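Local coordinates for protein insecticidal Delta-Endotoxin Cry8Ea1 (Bacillus Thuringiensis, PDB 3EB7) that is an insecticidal crystal toxin against soil-dwelling beetle larvae, probably acting, as in related three-domain Cry toxins, by binding midgut receptors and forming membrane pores, at residues A[287-292]-A[297-302]; A[254-259]-A[425-430]; A[349-352]-A[357-360]; A[243-248]-A[396-401]. All coordinates share one frame; numbering follows the deposited sequence.

How the contacts relate
All four contacts lie in the middle domain of the toxin, the beta prism. Contacts 1 and 3 are the ends of two beta hairpins from different sheets, packed with centres about 9 Å apart; the OG of Ser-290 comes 3.3 Å from CD2 of Tyr-358. Contact 2 adjoins both: Lys-300 NZ of contact 1 forms a salt bridge of 2.6 Å with Asp-426 OD2, and the ring of Tyr-359 from contact 3 meets the 254-259 loop. Contact 4, about 24 Å from contact 1 between centres, faces the helical domain. It connects with contact 2 by a probable hydrogen bond of 2.9 Å between Ile-247 N and Pro-428 O.

Contact 1 (A[287-292]-A[297-302]); sequences TGRSSF and YLKKWI. With SO4 (sulfate ion), chain E.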
loop_
_atom_site.group_PDB
_atom_site.type_symbol
_atom_site.label_atom_id
_atom_site.label_comp_id
_atom_site.label_asym_id
_atom_site.label_seq_id
_atom_site.Cartn_x
_atom_site.Cartn_y
_atom_site.Cartn_z
ATOM N N THR A 287 24.828 -17.320 -12.695
ATOM C CA THR A 287 24.232 -18.579 -13.125
ATOM C C THR A 287 25.152 -19.789 -12.873
ATOM O O THR A 287 26.356 -19.727 -13.067
ATOM C CB THR A 287 23.867 -18.480 -14.615
ATOM O OG1 THR A 287 22.985 -17.356 -14.789
ATOM C CG2 THR A 287 23.207 -19.751 -15.111
ATOM N N GLY A 288 24.546 -20.876 -12.402
ATOM C CA GLY A 288 25.192 -22.163 -12.290
ATOM C C GLY A 288 24.487 -23.177 -13.173
ATOM O O GLY A 288 23.372 -22.980 -13.613
ATOM N N ARG A 289 25.189 -24.264 -13.441
ATOM C CA ARG A 289 24.695 -25.360 -14.234
ATOM C C ARG A 289 24.616 -26.600 -13.332
ATOM O O ARG A 289 25.621 -26.999 -12.734
ATOM C CB ARG A 289 25.617 -25.609 -15.439
ATOM C CG ARG A 289 25.058 -26.628 -16.420
ATOM C CD ARG A 289 25.918 -26.701 -17.708
ATOM N NE ARG A 289 25.306 -27.471 -18.795
ATOM C CZ ARG A 289 25.253 -28.802 -18.844
ATOM N NH1 ARG A 289 25.766 -29.536 -17.872
ATOM N NH2 ARG A 289 24.701 -29.411 -19.871
ATOM N N SER A 290 23.422 -27.175 -13.212
ATOM C CA SER A 290 23.225 -28.496 -12.615
ATOM C C SER A 290 22.828 -29.429 -13.738
ATOM O O SER A 290 22.015 -29.084 -14.584
ATOM C CB SER A 290 22.098 -28.454 -11.605
ATOM O OG SER A 290 22.350 -27.463 -10.639
ATOM N N SER A 291 23.418 -30.606 -13.770
ATOM C CA SER A 291 23.114 -31.511 -14.859
ATOM C C SER A 291 22.824 -32.902 -14.380
ATOM O O SER A 291 23.343 -33.400 -13.369
ATOM C CB SER A 291 24.207 -31.546 -15.929
ATOM O OG SER A 291 25.289 -32.352 -15.512
ATOM N N PHE A 292 21.987 -33.561 -15.133
ATOM C CA PHE A 292 21.633 -34.924 -14.893
ATOM C C PHE A 292 21.623 -35.647 -16.215
ATOM O O PHE A 292 20.946 -35.245 -17.103
ATOM C CB PHE A 292 20.244 -35.017 -14.253
ATOM C CG PHE A 292 19.775 -36.378 -14.143
ATOM C CD1 PHE A 292 20.506 -37.291 -13.449
ATOM C CD2 PHE A 292 18.678 -36.790 -14.823
ATOM C CE1 PHE A 292 20.119 -38.556 -13.381
ATOM C CE2 PHE A 292 18.286 -38.064 -14.754
ATOM C CZ PHE A 292 19.003 -38.950 -14.027
ATOM N N TYR A 297 19.483 -30.612 -18.228
ATOM C CA TYR A 297 20.263 -29.686 -17.415
ATOM C C TYR A 297 19.482 -28.450 -17.085
ATOM O O TYR A 297 18.652 -27.994 -17.876
ATOM C CB TYR A 297 21.576 -29.284 -18.110
ATOM C CG TYR A 297 21.382 -28.650 -19.471
ATOM C CD1 TYR A 297 21.411 -29.425 -20.618
ATOM C CD2 TYR A 297 21.143 -27.286 -19.600
ATOM C CE1 TYR A 297 21.245 -28.846 -21.890
ATOM C CE2 TYR A 297 20.961 -26.689 -20.875
ATOM C CZ TYR A 297 21.014 -27.483 -22.007
ATOM O OH TYR A 297 20.866 -26.925 -23.249
ATOM N N LEU A 298 19.800 -27.919 -15.904
ATOM C CA LEU A 298 19.233 -26.685 -15.397
ATOM C C LEU A 298 20.331 -25.621 -15.220
ATOM O O LEU A 298 21.262 -25.785 -14.401
ATOM C CB LEU A 298 18.474 -26.951 -14.074
ATOM C CG LEU A 298 17.787 -25.828 -13.278
ATOM C CD1 LEU A 298 16.659 -25.138 -14.085
ATOM C CD2 LEU A 298 17.289 -26.349 -11.875
ATOM N N LYS A 299 20.219 -24.545 -15.984
ATOM C CA LYS A 299 21.040 -23.367 -15.710
ATOM C C LYS A 299 20.184 -22.362 -14.952
ATOM O O LYS A 299 19.153 -21.887 -15.455
ATOM C CB LYS A 299 21.560 -22.741 -16.978
ATOM C CG LYS A 299 22.640 -23.474 -17.647
ATOM C CD LYS A 299 22.786 -22.851 -19.030
ATOM C CE LYS A 299 24.128 -23.091 -19.596
ATOM N NZ LYS A 299 24.007 -22.923 -21.081
ATOM N N LYS A 300 20.616 -22.037 -13.736
ATOM C CA LYS A 300 19.736 -21.361 -12.797
ATOM C C LYS A 300 20.430 -20.221 -12.062
ATOM O O LYS A 300 21.635 -20.158 -12.000
ATOM C CB LYS A 300 19.125 -22.376 -11.811
ATOM C CG LYS A 300 20.131 -23.161 -11.010
ATOM C CD LYS A 300 19.420 -23.950 -9.887
ATOM C CE LYS A 300 20.237 -25.148 -9.344
ATOM N NZ LYS A 300 21.393 -24.655 -8.584
ATOM N N TRP A 301 19.620 -19.330 -11.517
ATOM C CA TRP A 301 20.028 -18.183 -10.722
ATOM C C TRP A 301 20.527 -18.720 -9.372
ATOM O O TRP A 301 19.711 -19.232 -8.538
ATOM C CB TRP A 301 18.763 -17.331 -10.544
ATOM C CG TRP A 301 18.843 -16.009 -9.766
ATOM C CD1 TRP A 301 19.599 -15.716 -8.637
ATOM C CD2 TRP A 301 18.066 -14.825 -10.040
ATOM N NE1 TRP A 301 19.345 -14.410 -8.230
ATOM C CE2 TRP A 301 18.402 -13.854 -9.057
ATOM C CE3 TRP A 301 17.113 -14.498 -11.016
ATOM C CZ2 TRP A 301 17.842 -12.571 -9.051
ATOM C CZ3 TRP A 301 16.560 -13.218 -11.011
ATOM C CH2 TRP A 301 16.930 -12.269 -10.022
ATOM N N ILE A 302 21.849 -18.663 -9.183
ATOM C CA ILE A 302 22.500 -19.104 -7.932
ATOM C C ILE A 302 22.989 -17.960 -7.012
ATOM O O ILE A 302 23.465 -18.216 -5.907
ATOM C CB ILE A 302 23.697 -20.092 -8.158
ATOM C CG1 ILE A 302 24.829 -19.411 -8.947
ATOM C CG2 ILE A 302 23.240 -21.370 -8.800
ATOM C CD1 ILE A 302 26.154 -20.238 -9.033
HETATM S S SO4 E . 26.486 -25.207 -22.260
HETATM O O1 SO4 E . 27.316 -26.257 -22.843
HETATM O O2 SO4 E . 26.966 -23.900 -22.712
HETATM O O3 SO4 E . 25.112 -25.471 -22.711
HETATM O O4 SO4 E . 26.523 -25.216 -20.794
HETATM O O HOH W 1 23.434 -24.792 -10.418
#
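Arg-289 and Tyr-297 stack near the end of an antiparallel beta hairpin, part of a beta-prism sheet with Greek-key strand order. The guanidinium lies on the tyrosine at 26° between planes, its NH2 reaching to 3.4 Å from Tyr-297 CD1. This is an off-centre cation-pi contact, with Arg-289 CZ 4.5 Å from the ring centroid. An arginine chain extended from CG to NE, with CG anti to the backbone N (chi1 -172°), carries the group across to the neighbouring strand. On the same face, Lys-299 joins it around a sulfate, probably from the crystallisation liquor: NZ of Lys-299 makes a weak 3.2 Å hydrogen bond to sulfate O3, while NE of Arg-289 lies equally close to O4.

Behind these groups, Gly-288 and Lys-300 form one hydrogen-bonded pair and Ser-290 and Leu-298 another, each with two backbone bonds that set the register. The other face is buried and packs on the hairpin of strands 340-352 and 357-369. There Ile-302 covers Gly-288, and NZ of Lys-300, which also forms a salt bridge with Asp-426, donates a 2.7 Å hydrogen bond to a water that is hydrogen-bonded in turn to Ser-290 OG.

Contact 2 (A[254-259]-A[425-430]); sequences GSWYDS and PDVPVF
The indole of Trp-256 is covered on both faces. Val-427 lies over one, its CG2 3.5 Å above the ring plane and displaced toward the rim, while CB of the adjacent Tyr-257 sits over the centre of the opposite face. Pro-425 comes to the edge instead, close to the ring plane, where its CG is 3.8 Å from Trp-256 CE3. The valine and indole side chains meet at about a right angle, and both valine methyls lie on the same side of the indole.

Pro-425, which follows a cis peptide bond, also packs against loop carbonyls: its CG lies 3.3 Å from Trp-256 O and its CD 3.5 Å from Ser-259 O. The loop holds its own shape through a beta turn, closed by the 3.0 Å bond from Asp-258 N to Ser-255 O. Trp-256 and Tyr-257 occupy the turn's central positions. In return, Ser-255 N donates to Asp-258 OD2, which it meets from above the carboxylate plane.

The contact thus joins the loop preceding helix 263-270 to Pro-425 and the first residue of strand 427-434. Leu-266 and Phe-270 of that helix, Pro-246 of the loop after strand 241-243, and Tyr-359 of strand 357-369 also touch the tryptophan.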
loop_
_atom_site.group_PDB
_atom_site.type_symbol
_atom_site.label_atom_id
_atom_site.label_comp_id
_atom_site.label_asym_id
_atom_site.label_seq_id
_atom_site.Cartn_x
_atom_site.Cartn_y
_atom_site.Cartn_z
ATOM N N GLY A 254 6.979 -32.351 -5.872
ATOM C CA GLY A 254 8.017 -31.800 -4.993
ATOM C C GLY A 254 7.948 -30.292 -4.900
ATOM O O GLY A 254 7.852 -29.605 -5.913
ATOM N N SER A 255 7.970 -29.770 -3.680
ATOM C CA SER A 255 7.999 -28.318 -3.489
ATOM C C SER A 255 9.337 -27.850 -2.929
ATOM O O SER A 255 10.009 -28.578 -2.185
ATOM C CB SER A 255 6.853 -27.855 -2.628
ATOM O OG SER A 255 5.657 -28.471 -3.024
ATOM N N TRP A 256 9.716 -26.633 -3.294
ATOM C CA TRP A 256 11.008 -26.093 -2.869
ATOM C C TRP A 256 11.134 -26.111 -1.336
ATOM O O TRP A 256 12.221 -26.343 -0.793
ATOM C CB TRP A 256 11.242 -24.680 -3.464
ATOM C CG TRP A 256 10.328 -23.612 -2.920
ATOM C CD1 TRP A 256 9.140 -23.192 -3.449
ATOM C CD2 TRP A 256 10.535 -22.838 -1.726
ATOM N NE1 TRP A 256 8.610 -22.177 -2.685
ATOM C CE2 TRP A 256 9.438 -21.948 -1.614
ATOM C CE3 TRP A 256 11.553 -22.803 -0.752
ATOM C CZ2 TRP A 256 9.310 -21.052 -0.556
ATOM C CZ3 TRP A 256 11.440 -21.925 0.294
ATOM C CH2 TRP A 256 10.336 -21.031 0.377
ATOM N N TYR A 257 10.005 -25.928 -0.659
ATOM C CA TYR A 257 9.934 -25.799 0.801
ATOM C C TYR A 257 9.842 -27.111 1.547
ATOM O O TYR A 257 9.664 -27.138 2.760
ATOM C CB TYR A 257 8.768 -24.886 1.186
ATOM C CG TYR A 257 7.389 -25.266 0.660
ATOM C CD1 TYR A 257 6.843 -26.537 0.888
ATOM C CD2 TYR A 257 6.599 -24.327 0.020
ATOM C CE1 TYR A 257 5.573 -26.871 0.451
ATOM C CE2 TYR A 257 5.331 -24.644 -0.438
ATOM C CZ TYR A 257 4.834 -25.914 -0.227
ATOM O OH TYR A 257 3.589 -26.229 -0.664
ATOM N N ASP A 258 9.956 -28.205 0.809
ATOM C CA ASP A 258 10.006 -29.554 1.393
ATOM C C ASP A 258 11.273 -29.707 2.206
ATOM O O ASP A 258 11.300 -30.442 3.185
ATOM C CB ASP A 258 10.058 -30.615 0.284
ATOM C CG ASP A 258 8.693 -30.924 -0.318
ATOM O OD1 ASP A 258 7.645 -30.471 0.232
ATOM O OD2 ASP A 258 8.701 -31.641 -1.364
ATOM N N SER A 259 12.353 -29.074 1.754
ATOM C CA SER A 259 13.593 -29.128 2.523
ATOM C C SER A 259 14.278 -27.770 2.489
ATOM O O SER A 259 15.073 -27.481 1.619
ATOM C CB SER A 259 14.477 -30.268 2.036
ATOM O OG SER A 259 15.580 -30.455 2.900
ATOM N N PRO A 425 17.218 -24.713 -1.056
ATOM C CA PRO A 425 16.951 -24.487 -2.492
ATOM C C PRO A 425 17.209 -23.022 -2.958
ATOM O O PRO A 425 17.082 -22.093 -2.157
ATOM C CB PRO A 425 15.484 -24.860 -2.618
ATOM C CG PRO A 425 14.909 -24.491 -1.285
ATOM C CD PRO A 425 15.988 -24.704 -0.257
ATOM N N ASP A 426 17.592 -22.840 -4.226
ATOM C CA ASP A 426 17.946 -21.515 -4.777
ATOM C C ASP A 426 16.663 -20.793 -5.156
ATOM O O ASP A 426 16.069 -21.048 -6.232
ATOM C CB ASP A 426 18.875 -21.657 -5.987
ATOM C CG ASP A 426 20.173 -22.426 -5.655
ATOM O OD1 ASP A 426 20.635 -22.367 -4.486
ATOM O OD2 ASP A 426 20.751 -23.079 -6.560
ATOM N N VAL A 427 16.198 -19.959 -4.231
ATOM C CA VAL A 427 14.910 -19.318 -4.363
ATOM C C VAL A 427 14.957 -17.796 -4.094
ATOM O O VAL A 427 15.211 -17.372 -2.969
ATOM C CB VAL A 427 13.817 -19.975 -3.442
ATOM C CG1 VAL A 427 12.484 -19.328 -3.676
ATOM C CG2 VAL A 427 13.696 -21.464 -3.665
ATOM N N PRO A 428 14.704 -16.984 -5.139
ATOM C CA PRO A 428 14.529 -15.527 -4.994
ATOM C C PRO A 428 13.125 -15.087 -4.564
ATOM O O PRO A 428 12.135 -15.805 -4.777
ATOM C CB PRO A 428 14.866 -14.979 -6.395
ATOM C CG PRO A 428 14.721 -16.163 -7.377
ATOM C CD PRO A 428 14.607 -17.442 -6.554
ATOM N N VAL A 429 13.046 -13.923 -3.922
ATOM C CA VAL A 429 11.761 -13.298 -3.613
ATOM C C VAL A 429 11.829 -11.900 -4.222
ATOM O O VAL A 429 12.856 -11.228 -4.131
ATOM C CB VAL A 429 11.493 -13.268 -2.052
ATOM C CG1 VAL A 429 10.346 -12.368 -1.676
ATOM C CG2 VAL A 429 11.209 -14.663 -1.539
ATOM N N PHE A 430 10.759 -11.484 -4.888
ATOM C CA PHE A 430 10.672 -10.119 -5.438
ATOM C C PHE A 430 9.854 -9.245 -4.489
ATOM O O PHE A 430 8.820 -9.677 -3.981
ATOM C CB PHE A 430 10.020 -10.140 -6.824
ATOM C CG PHE A 430 10.856 -10.778 -7.936
ATOM C CD1 PHE A 430 10.293 -10.977 -9.207
ATOM C CD2 PHE A 430 12.176 -11.174 -7.748
ATOM C CE1 PHE A 430 11.055 -11.555 -10.269
ATOM C CE2 PHE A 430 12.940 -11.761 -8.817
ATOM C CZ PHE A 430 12.401 -11.930 -10.046
#

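Contact 3 (A[349-352]-A[357-360]); sequences GVLF and KYYG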
loop_
_atom_site.group_PDB
_atom_site.type_symbol
_atom_site.label_atom_id
_atom_site.label_comp_id
_atom_site.label_asym_id
_atom_site.label_seq_id
_atom_site.Cartn_x
_atom_site.Cartn_y
_atom_site.Cartn_z
ATOM N N GLY A 349 12.169 -23.644 -11.935
ATOM C CA GLY A 349 12.568 -24.909 -12.539
ATOM C C GLY A 349 12.856 -25.958 -11.488
ATOM O O GLY A 349 13.204 -25.623 -10.333
ATOM N N VAL A 350 12.677 -27.220 -11.889
ATOM C CA VAL A 350 13.101 -28.402 -11.110
ATOM C C VAL A 350 13.806 -29.349 -12.065
ATOM O O VAL A 350 13.245 -29.710 -13.126
ATOM C CB VAL A 350 11.921 -29.246 -10.489
ATOM C CG1 VAL A 350 12.482 -30.277 -9.486
ATOM C CG2 VAL A 350 10.902 -28.381 -9.824
ATOM N N LEU A 351 15.016 -29.742 -11.705
ATOM C CA LEU A 351 15.711 -30.798 -12.431
ATOM C C LEU A 351 15.593 -32.101 -11.616
ATOM O O LEU A 351 16.102 -32.180 -10.490
ATOM C CB LEU A 351 17.191 -30.437 -12.711
ATOM C CG LEU A 351 18.049 -31.488 -13.451
ATOM C CD1 LEU A 351 17.706 -31.551 -14.950
ATOM C CD2 LEU A 351 19.531 -31.245 -13.278
ATOM N N PHE A 352 14.949 -33.120 -12.209
ATOM C CA PHE A 352 14.821 -34.450 -11.566
ATOM C C PHE A 352 15.999 -35.381 -11.880
ATOM O O PHE A 352 16.265 -35.715 -13.038
ATOM C CB PHE A 352 13.489 -35.116 -11.936
ATOM C CG PHE A 352 12.268 -34.282 -11.602
ATOM C CD1 PHE A 352 11.632 -33.529 -12.572
ATOM C CD2 PHE A 352 11.751 -34.262 -10.321
ATOM C CE1 PHE A 352 10.483 -32.817 -12.278
ATOM C CE2 PHE A 352 10.606 -33.529 -10.012
ATOM C CZ PHE A 352 9.979 -32.800 -10.978
ATOM N N LYS A 357 16.323 -33.808 -6.184
ATOM C CA LYS A 357 15.762 -32.754 -7.015
ATOM C C LYS A 357 16.563 -31.482 -6.805
ATOM O O LYS A 357 16.996 -31.218 -5.700
ATOM C CB LYS A 357 14.312 -32.491 -6.650
ATOM C CG LYS A 357 13.443 -33.726 -6.678
ATOM C CD LYS A 357 11.986 -33.391 -6.450
ATOM C CE LYS A 357 11.304 -34.537 -5.783
ATOM N NZ LYS A 357 11.666 -34.595 -4.344
ATOM N N TYR A 358 16.740 -30.705 -7.865
ATOM C CA TYR A 358 17.379 -29.393 -7.794
ATOM C C TYR A 358 16.369 -28.347 -8.208
ATOM O O TYR A 358 15.846 -28.393 -9.341
ATOM C CB TYR A 358 18.499 -29.225 -8.819
ATOM C CG TYR A 358 19.647 -30.200 -8.892
ATOM C CD1 TYR A 358 19.474 -31.524 -9.329
ATOM C CD2 TYR A 358 20.952 -29.749 -8.653
ATOM C CE1 TYR A 358 20.568 -32.395 -9.468
ATOM C CE2 TYR A 358 22.063 -30.599 -8.807
ATOM C CZ TYR A 358 21.866 -31.916 -9.205
ATOM O OH TYR A 358 22.988 -32.718 -9.332
ATOM N N TYR A 359 16.142 -27.378 -7.329
ATOM C CA TYR A 359 15.230 -26.288 -7.610
ATOM C C TYR A 359 16.017 -25.071 -8.014
ATOM O O TYR A 359 17.153 -24.895 -7.554
ATOM C CB TYR A 359 14.367 -25.978 -6.382
ATOM C CG TYR A 359 13.491 -27.142 -5.981
ATOM C CD1 TYR A 359 13.937 -28.073 -5.061
ATOM C CD2 TYR A 359 12.212 -27.282 -6.504
ATOM C CE1 TYR A 359 13.136 -29.141 -4.688
ATOM C CE2 TYR A 359 11.401 -28.355 -6.149
ATOM C CZ TYR A 359 11.878 -29.272 -5.255
ATOM O OH TYR A 359 11.117 -30.316 -4.888
ATOM N N GLY A 360 15.438 -24.242 -8.885
ATOM C CA GLY A 360 16.042 -22.949 -9.227
ATOM C C GLY A 360 15.346 -22.248 -10.367
ATOM O O GLY A 360 14.669 -22.893 -11.158
#
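Val-350 and Tyr-359 point the same way from adjacent strands, and the tyrosine's chi1 of -62°, with CG opposite its own carbonyl carbon, leans the ring back toward the valine. Its CE2 thereby lies 3.7 Å from Val-350 CG2, while CG1 of the valine sits over the ring face. A similar chi1 in Phe-352 (-56°) swings that ring toward Lys-357, whose aliphatic chain it crosses at 3.8 Å between CE2 and the lysine CD. The same phenyl ring has Val-350 CG1 over one face, so the valine is wedged between two aromatic rings.

On the other face of the sheet, Leu-351 runs alongside Tyr-358, CD2 to CD1 being 4.0 Å; the carbonyl O of Leu-351 lies in plane at the edge of the tyrosine ring. Between these faces, paired backbone bonds join Leu-351 to Tyr-358 and Gly-349 to Gly-360. The glycine pair is the more distorted, its donors tilted from the carbonyl planes by over 30°.

Leu-351 and Tyr-358 touch Ser-290 of the neighbouring sheet, whereas Tyr-359 packs on Trp-256. This is the distal end of a Greek-key hairpin of the beta prism; in related Cry toxins such apical loops are implicated in receptor binding.

Contact 4 (A[243-248]-A[396-401]); sequences YTDPIG and EVELPP
At the seam between the beta prism and the N-terminal helical domain, Glu-398, in the short, weakly bonded helix 395-398, reaches across to Thr-244 and Asp-245 in the loop that follows strand 241-243. The glutamate is extended beyond CG (chi2 -174°), which delivers its carboxylate to the loop backbone. There OE2, through its syn lone pair, accepts a 2.9 Å hydrogen bond from Asp-245 N. The approach is fairly straight, 154° at the hydrogen. The same oxygen closes on the threonine side chain, 3.2 Å from Thr-244 CB.

The second oxygen, OE1, lies only 3.5 Å from Asp-245 OD2, the two carboxylate planes being turned 60° against each other. Such closeness of like charges would be costly alone, but Arg-209 of helix 198-220, outside both segments, probably offsets it. The NH2 of Arg-209 forms a salt bridge with Glu-398 OE2 and the NH1 of Arg-209 another with Asp-245 OD1, while the carbonyl of Tyr-243 also accepts from NH1. One arginine of the helical domain thus gathers both acids and the loop backbone, tying the two domains together at this point.

The threonine hydroxyl is held by strand 427-434: OG1 is hydrogen-bonded to Phe-430 O and to the indole NE1 of Trp-432. With the hydroxyl so engaged, the methyl group turns to Glu-398 and Leu-399. Leu-399, which also touches Trp-432 and Leu-213, completes the contact there, its CD1 resting 3.8 Å from Thr-244 CG2.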
loop_
_atom_site.group_PDB
_atom_site.type_symbol
_atom_site.label_atom_id
_atom_site.label_comp_id
_atom_site.label_asym_id
_atom_site.label_seq_id
_atom_site.Cartn_x
_atom_site.Cartn_y
_atom_site.Cartn_z
ATOM N N TYR A 243 5.757 -8.173 -0.846
ATOM C CA TYR A 243 6.579 -9.220 -1.394
ATOM C C TYR A 243 5.718 -10.273 -2.069
ATOM O O TYR A 243 4.745 -10.755 -1.465
ATOM C CB TYR A 243 7.404 -9.851 -0.292
ATOM C CG TYR A 243 8.404 -8.911 0.343
ATOM C CD1 TYR A 243 8.000 -7.905 1.256
ATOM C CD2 TYR A 243 9.751 -9.037 0.065
ATOM C CE1 TYR A 243 8.962 -7.042 1.867
ATOM C CE2 TYR A 243 10.709 -8.175 0.675
ATOM C CZ TYR A 243 10.307 -7.210 1.560
ATOM O OH TYR A 243 11.265 -6.421 2.128
ATOM N N THR A 244 6.073 -10.630 -3.314
ATOM C CA THR A 244 5.368 -11.715 -4.024
ATOM C C THR A 244 5.790 -13.073 -3.480
ATOM O O THR A 244 6.739 -13.154 -2.704
ATOM C CB THR A 244 5.529 -11.639 -5.590
ATOM O OG1 THR A 244 6.895 -11.423 -5.933
ATOM C CG2 THR A 244 4.686 -10.505 -6.157
ATOM N N ASP A 245 5.106 -14.159 -3.885
ATOM C CA ASP A 245 5.459 -15.483 -3.350
ATOM C C ASP A 245 6.887 -15.862 -3.799
ATOM O O ASP A 245 7.332 -15.457 -4.853
ATOM C CB ASP A 245 4.449 -16.570 -3.750
ATOM C CG ASP A 245 3.067 -16.456 -3.041
ATOM O OD1 ASP A 245 2.808 -15.640 -2.114
ATOM O OD2 ASP A 245 2.179 -17.231 -3.456
ATOM N N PRO A 246 7.622 -16.630 -2.976
ATOM C CA PRO A 246 8.940 -17.061 -3.422
ATOM C C PRO A 246 8.916 -17.799 -4.804
ATOM O O PRO A 246 7.957 -18.555 -5.114
ATOM C CB PRO A 246 9.391 -17.993 -2.283
ATOM C CG PRO A 246 8.706 -17.504 -1.099
ATOM C CD PRO A 246 7.330 -17.092 -1.601
ATOM N N ILE A 247 9.953 -17.572 -5.627
ATOM C CA ILE A 247 9.989 -18.110 -6.985
ATOM C C ILE A 247 10.654 -19.477 -6.970
ATOM O O ILE A 247 11.848 -19.644 -7.319
ATOM C CB ILE A 247 10.632 -17.123 -7.996
ATOM C CG1 ILE A 247 9.963 -15.737 -7.845
ATOM C CG2 ILE A 247 10.422 -17.644 -9.431
ATOM C CD1 ILE A 247 10.700 -14.601 -8.496
ATOM N N GLY A 248 9.870 -20.450 -6.512
ATOM C CA GLY A 248 10.276 -21.845 -6.385
ATOM C C GLY A 248 9.084 -22.703 -6.789
ATOM O O GLY A 248 7.929 -22.309 -6.626
ATOM N N GLU A 396 1.544 -10.450 -12.219
ATOM C CA GLU A 396 0.240 -9.779 -12.365
ATOM C C GLU A 396 -0.905 -10.569 -11.777
ATOM O O GLU A 396 -1.998 -10.054 -11.671
ATOM C CB GLU A 396 -0.087 -9.461 -13.832
ATOM C CG GLU A 396 0.808 -8.383 -14.415
ATOM C CD GLU A 396 0.320 -7.926 -15.778
ATOM O OE1 GLU A 396 0.380 -6.700 -16.041
ATOM O OE2 GLU A 396 -0.132 -8.797 -16.576
ATOM N N VAL A 397 -0.673 -11.813 -11.417
ATOM C CA VAL A 397 -1.647 -12.589 -10.677
ATOM C C VAL A 397 -1.744 -12.053 -9.211
ATOM O O VAL A 397 -2.830 -11.928 -8.642
ATOM C CB VAL A 397 -1.291 -14.129 -10.751
ATOM C CG1 VAL A 397 -2.143 -14.965 -9.782
ATOM C CG2 VAL A 397 -1.453 -14.638 -12.176
ATOM N N GLU A 398 -0.595 -11.734 -8.622
ATOM C CA GLU A 398 -0.516 -11.249 -7.233
ATOM C C GLU A 398 -0.612 -9.721 -7.172
ATOM O O GLU A 398 -1.301 -9.169 -6.312
ATOM C CB GLU A 398 0.767 -11.778 -6.587
ATOM C CG GLU A 398 0.931 -13.279 -6.820
ATOM C CD GLU A 398 2.113 -13.908 -6.094
ATOM O OE1 GLU A 398 2.366 -15.131 -6.280
ATOM O OE2 GLU A 398 2.787 -13.213 -5.310
ATOM N N LEU A 399 0.008 -9.060 -8.149
ATOM C CA LEU A 399 0.008 -7.597 -8.315
ATOM C C LEU A 399 -0.588 -7.094 -9.670
ATOM O O LEU A 399 0.149 -6.526 -10.543
ATOM C CB LEU A 399 1.456 -7.113 -8.146
ATOM C CG LEU A 399 2.052 -7.368 -6.763
ATOM C CD1 LEU A 399 3.479 -6.927 -6.716
ATOM C CD2 LEU A 399 1.240 -6.668 -5.658
ATOM N N PRO A 400 -1.927 -7.264 -9.851
ATOM C CA PRO A 400 -2.548 -6.941 -11.147
ATOM C C PRO A 400 -2.542 -5.468 -11.462
ATOM O O PRO A 400 -2.351 -4.647 -10.568
ATOM C CB PRO A 400 -4.009 -7.444 -10.997
ATOM C CG PRO A 400 -4.280 -7.369 -9.535
ATOM C CD PRO A 400 -2.929 -7.783 -8.890
ATOM N N PRO A 401 -2.745 -5.115 -12.740
ATOM C CA PRO A 401 -2.979 -3.706 -13.088
ATOM C C PRO A 401 -4.284 -3.176 -12.458
ATOM O O PRO A 401 -5.121 -3.968 -11.996
ATOM C CB PRO A 401 -3.060 -3.731 -14.629
ATOM C CG PRO A 401 -2.416 -4.962 -15.031
ATOM C CD PRO A 401 -2.710 -5.967 -13.938
#